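PDB 6E0O: cGAS/DncV-like nucleotidyltransferase in E. coli homolog from Elizabethkingia meningoseptica ATCC 13253 = NBRC 12535, which synthesises cyclic nucleotide second messengers, probably c-di-AMP and c-di-GMP among them, in response to phage infection as part of a CBASS antiviral system. Local coordinates for residues R41-Q47 / D63-D69. Residues are numbered along the deposited sequence.
With MG (magnesium ion), chain D; nucleotides of chain B.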
loop_
_atom_site.group_PDB
_atom_site.type_symbol
_atom_site.label_atom_id
_atom_site.label_comp_id
_atom_site.label_asym_id
_atom_site.label_seq_id
_atom_site.Cartn_x
_atom_site.Cartn_y
_atom_site.Cartn_z
ATOM N N ARG A 41 0.190 1.617 -25.418
ATOM C CA ARG A 41 1.416 2.260 -24.971
ATOM C C ARG A 41 1.557 2.297 -23.459
ATOM O O ARG A 41 2.592 2.765 -22.964
ATOM C CB ARG A 41 1.487 3.675 -25.540
ATOM C CG ARG A 41 1.558 3.698 -27.060
ATOM C CD ARG A 41 1.650 5.119 -27.560
ATOM N NE ARG A 41 0.380 5.819 -27.439
ATOM C CZ ARG A 41 0.260 7.122 -27.204
ATOM N NH1 ARG A 41 1.338 7.877 -27.036
ATOM N NH2 ARG A 41 -0.945 7.669 -27.126
ATOM N N VAL A 42 0.557 1.809 -22.725
ATOM C CA VAL A 42 0.611 1.730 -21.272
ATOM C C VAL A 42 0.322 0.312 -20.805
ATOM O O VAL A 42 -0.401 -0.445 -21.458
ATOM C CB VAL A 42 -0.379 2.713 -20.601
ATOM C CG1 VAL A 42 -0.026 4.139 -20.953
ATOM C CG2 VAL A 42 -1.825 2.400 -21.003
ATOM N N THR A 43 0.885 -0.030 -19.650
ATOM C CA THR A 43 0.460 -1.188 -18.874
ATOM C C THR A 43 -0.373 -0.656 -17.716
ATOM O O THR A 43 0.055 0.266 -17.018
ATOM C CB THR A 43 1.668 -1.939 -18.308
ATOM O OG1 THR A 43 2.464 -2.469 -19.371
ATOM C CG2 THR A 43 1.238 -3.095 -17.413
ATOM N N ILE A 44 -1.559 -1.221 -17.518
ATOM C CA ILE A 44 -2.421 -0.865 -16.397
ATOM C C ILE A 44 -2.414 -2.031 -15.419
ATOM O O ILE A 44 -2.581 -3.186 -15.822
ATOM C CB ILE A 44 -3.842 -0.496 -16.868
ATOM C CG1 ILE A 44 -3.794 0.810 -17.680
ATOM C CG2 ILE A 44 -4.771 -0.367 -15.678
ATOM C CD1 ILE A 44 -5.089 1.156 -18.411
ATOM N N PHE A 45 -2.190 -1.729 -14.143
ATOM C CA PHE A 45 -2.134 -2.748 -13.104
ATOM C C PHE A 45 -2.496 -2.099 -11.782
ATOM O O PHE A 45 -2.612 -0.879 -11.685
ATOM C CB PHE A 45 -0.776 -3.446 -13.072
ATOM C CG PHE A 45 0.370 -2.580 -12.630
ATOM C CD1 PHE A 45 1.104 -1.830 -13.543
ATOM C CD2 PHE A 45 0.749 -2.554 -11.299
ATOM C CE1 PHE A 45 2.191 -1.059 -13.127
ATOM C CE2 PHE A 45 1.823 -1.792 -10.873
ATOM C CZ PHE A 45 2.546 -1.044 -11.784
ATOM N N LEU A 46 -2.694 -2.926 -10.760
ATOM C CA LEU A 46 -3.058 -2.419 -9.450
ATOM C C LEU A 46 -1.857 -2.412 -8.515
ATOM O O LEU A 46 -0.965 -3.261 -8.593
ATOM C CB LEU A 46 -4.160 -3.270 -8.814
ATOM C CG LEU A 46 -5.455 -3.408 -9.607
ATOM C CD1 LEU A 46 -6.497 -4.170 -8.767
ATOM C CD2 LEU A 46 -5.987 -2.051 -10.062
ATOM N N GLN A 47 -1.873 -1.467 -7.584
ATOM C CA GLN A 47 -0.982 -1.534 -6.437
ATOM C C GLN A 47 -1.791 -1.226 -5.183
ATOM O O GLN A 47 -3.018 -1.092 -5.240
ATOM C CB GLN A 47 0.175 -0.563 -6.608
ATOM C CG GLN A 47 -0.239 0.867 -6.507
ATOM C CD GLN A 47 0.915 1.817 -6.623
ATOM O OE1 GLN A 47 2.017 1.439 -7.015
ATOM N NE2 GLN A 47 0.670 3.071 -6.284
ATOM N N ASP A 63 -6.069 1.877 -6.152
ATOM C CA ASP A 63 -4.910 2.502 -6.785
ATOM C C ASP A 63 -4.619 1.804 -8.107
ATOM O O ASP A 63 -4.149 0.661 -8.128
ATOM C CB ASP A 63 -3.724 2.417 -5.833
ATOM C CG ASP A 63 -4.041 3.032 -4.501
ATOM O OD1 ASP A 63 -4.390 4.229 -4.503
ATOM O OD2 ASP A 63 -4.006 2.316 -3.473
ATOM N N ILE A 64 -4.914 2.500 -9.202
ATOM C CA ILE A 64 -4.734 1.985 -10.552
ATOM C C ILE A 64 -3.502 2.649 -11.146
ATOM O O ILE A 64 -3.487 3.871 -11.355
ATOM C CB ILE A 64 -5.966 2.262 -11.426
ATOM C CG1 ILE A 64 -7.220 1.664 -10.790
ATOM C CG2 ILE A 64 -5.753 1.757 -12.842
ATOM C CD1 ILE A 64 -8.500 2.028 -11.526
ATOM N N VAL A 65 -2.482 1.850 -11.438
ATOM C CA VAL A 65 -1.240 2.356 -12.003
ATOM C C VAL A 65 -1.340 2.326 -13.522
ATOM O O VAL A 65 -1.766 1.324 -14.107
ATOM C CB VAL A 65 -0.041 1.526 -11.520
ATOM C CG1 VAL A 65 1.242 2.120 -12.080
ATOM C CG2 VAL A 65 0.014 1.450 -10.003
ATOM N N MET A 66 -0.959 3.428 -14.161
ATOM C CA MET A 66 -0.892 3.499 -15.618
ATOM C C MET A 66 0.558 3.774 -15.993
ATOM O O MET A 66 1.012 4.921 -15.945
ATOM C CB MET A 66 -1.815 4.564 -16.186
ATOM C CG MET A 66 -1.904 4.482 -17.700
ATOM S SD MET A 66 -2.521 5.942 -18.531
ATOM C CE MET A 66 -1.060 6.965 -18.488
ATOM N N ARG A 67 1.281 2.725 -16.367
ATOM C CA ARG A 67 2.706 2.815 -16.660
ATOM C C ARG A 67 2.891 3.040 -18.157
ATOM O O ARG A 67 2.641 2.141 -18.970
ATOM C CB ARG A 67 3.400 1.530 -16.218
ATOM C CG ARG A 67 4.917 1.560 -16.354
ATOM C CD ARG A 67 5.532 0.213 -15.998
ATOM N NE ARG A 67 5.142 -0.830 -16.944
ATOM C CZ ARG A 67 5.308 -2.125 -16.726
ATOM N NH1 ARG A 67 5.859 -2.532 -15.591
ATOM N NH2 ARG A 67 4.910 -3.009 -17.625
ATOM N N TYR A 68 3.313 4.247 -18.527
ATOM C CA TYR A 68 3.596 4.564 -19.916
ATOM C C TYR A 68 4.958 3.964 -20.215
ATOM O O TYR A 68 5.967 4.374 -19.635
ATOM C CB TYR A 68 3.584 6.072 -20.149
ATOM C CG TYR A 68 3.648 6.377 -21.624
ATOM C CD1 TYR A 68 4.860 6.394 -22.296
ATOM C CD2 TYR A 68 2.491 6.594 -22.354
ATOM C CE1 TYR A 68 4.920 6.649 -23.651
ATOM C CE2 TYR A 68 2.536 6.842 -23.704
ATOM C CZ TYR A 68 3.751 6.869 -24.350
ATOM O OH TYR A 68 3.774 7.125 -25.700
ATOM N N ASP A 69 4.994 2.976 -21.099
ATOM C CA ASP A 69 6.184 2.138 -21.181
ATOM C C ASP A 69 6.478 1.680 -22.599
ATOM O O ASP A 69 7.184 0.682 -22.781
ATOM C CB ASP A 69 6.047 0.951 -20.241
ATOM C CG ASP A 69 4.804 0.137 -20.512
ATOM O OD1 ASP A 69 4.213 0.296 -21.603
ATOM O OD2 ASP A 69 4.418 -0.661 -19.641
HETATM MG MG MG D . -4.487 2.722 -1.453
ATOM P P A B 2 -0.330 9.101 -0.376
ATOM O OP1 A B 2 1.001 9.601 -0.808
ATOM O OP2 A B 2 -1.336 10.068 0.143
ATOM O "O5'" A B 2 -0.987 8.341 -1.615
ATOM C "C5'" A B 2 -1.615 9.059 -2.675
ATOM C "C4'" A B 2 -1.650 8.251 -3.950
ATOM O "O4'" A B 2 -0.296 8.131 -4.461
ATOM C "C3'" A B 2 -2.181 6.828 -3.801
ATOM O "O3'" A B 2 -2.900 6.443 -4.971
ATOM C "C2'" A B 2 -0.910 5.998 -3.669
ATOM O "O2'" A B 2 -1.035 4.654 -4.089
ATOM C "C1'" A B 2 0.072 6.769 -4.548
ATOM N N9 A B 2 1.456 6.650 -4.090
ATOM C C8 A B 2 2.021 7.260 -2.994
ATOM N N7 A B 2 3.283 6.967 -2.815
ATOM C C5 A B 2 3.569 6.093 -3.855
ATOM C C6 A B 2 4.743 5.408 -4.225
ATOM N N6 A B 2 5.908 5.491 -3.580
ATOM N N1 A B 2 4.668 4.636 -5.319
ATOM C C2 A B 2 3.521 4.527 -5.986
ATOM N N3 A B 2 2.352 5.118 -5.740
ATOM C C4 A B 2 2.449 5.894 -4.649
HETATM O O HOH W 1 -5.438 -0.371 -4.165
HETATM O O HOH W 2 -5.611 4.257 -2.166
HETATM O O HOH W 3 -6.032 1.366 -1.906
#
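D63 stands at the active-site end of the strand: its OD2 binds Mg2+ at 2.1 Å, and its OD1 lies 2.7 Å from O3' of nucleotide A2 of chain B. D63 O accepts a hydrogen bond from Q47 N (3.2 Å), while Q47 NE2 reaches A2 O2' through a weak bond (3.2 Å). I64 turns to the face covered by helix 21-38, its CG2 3.7 Å from I44 CG2. V65 points the other way and sets its CB over the F45 ring in a CH-pi contact, 3.7 Å from the centroid; V65 N donates to F45 O (2.7 Å) and F45 N to V65 O (3.1 Å). Such an antiparallel pair, its inner strand 62-68 parallel to strand 135-147, which carries D136, a probable Mg2+ ligand, belongs to the nucleotidyltransferase core of CD-NTases. On the helix-covered face, M66 CG packs 3.7 Å from V42 CB. R67 N donates to T43 O (2.8 Å), T43 N to R67 O (2.9 Å), and R67 NE makes a salt bridge with D69 OD2 (2.8 Å). Y68 OH accepts from R41 NH1 (2.9 Å). D69 N bonds to R41 O (3.0 Å) and D69 OD2 to T43 OG1 (2.7 Å).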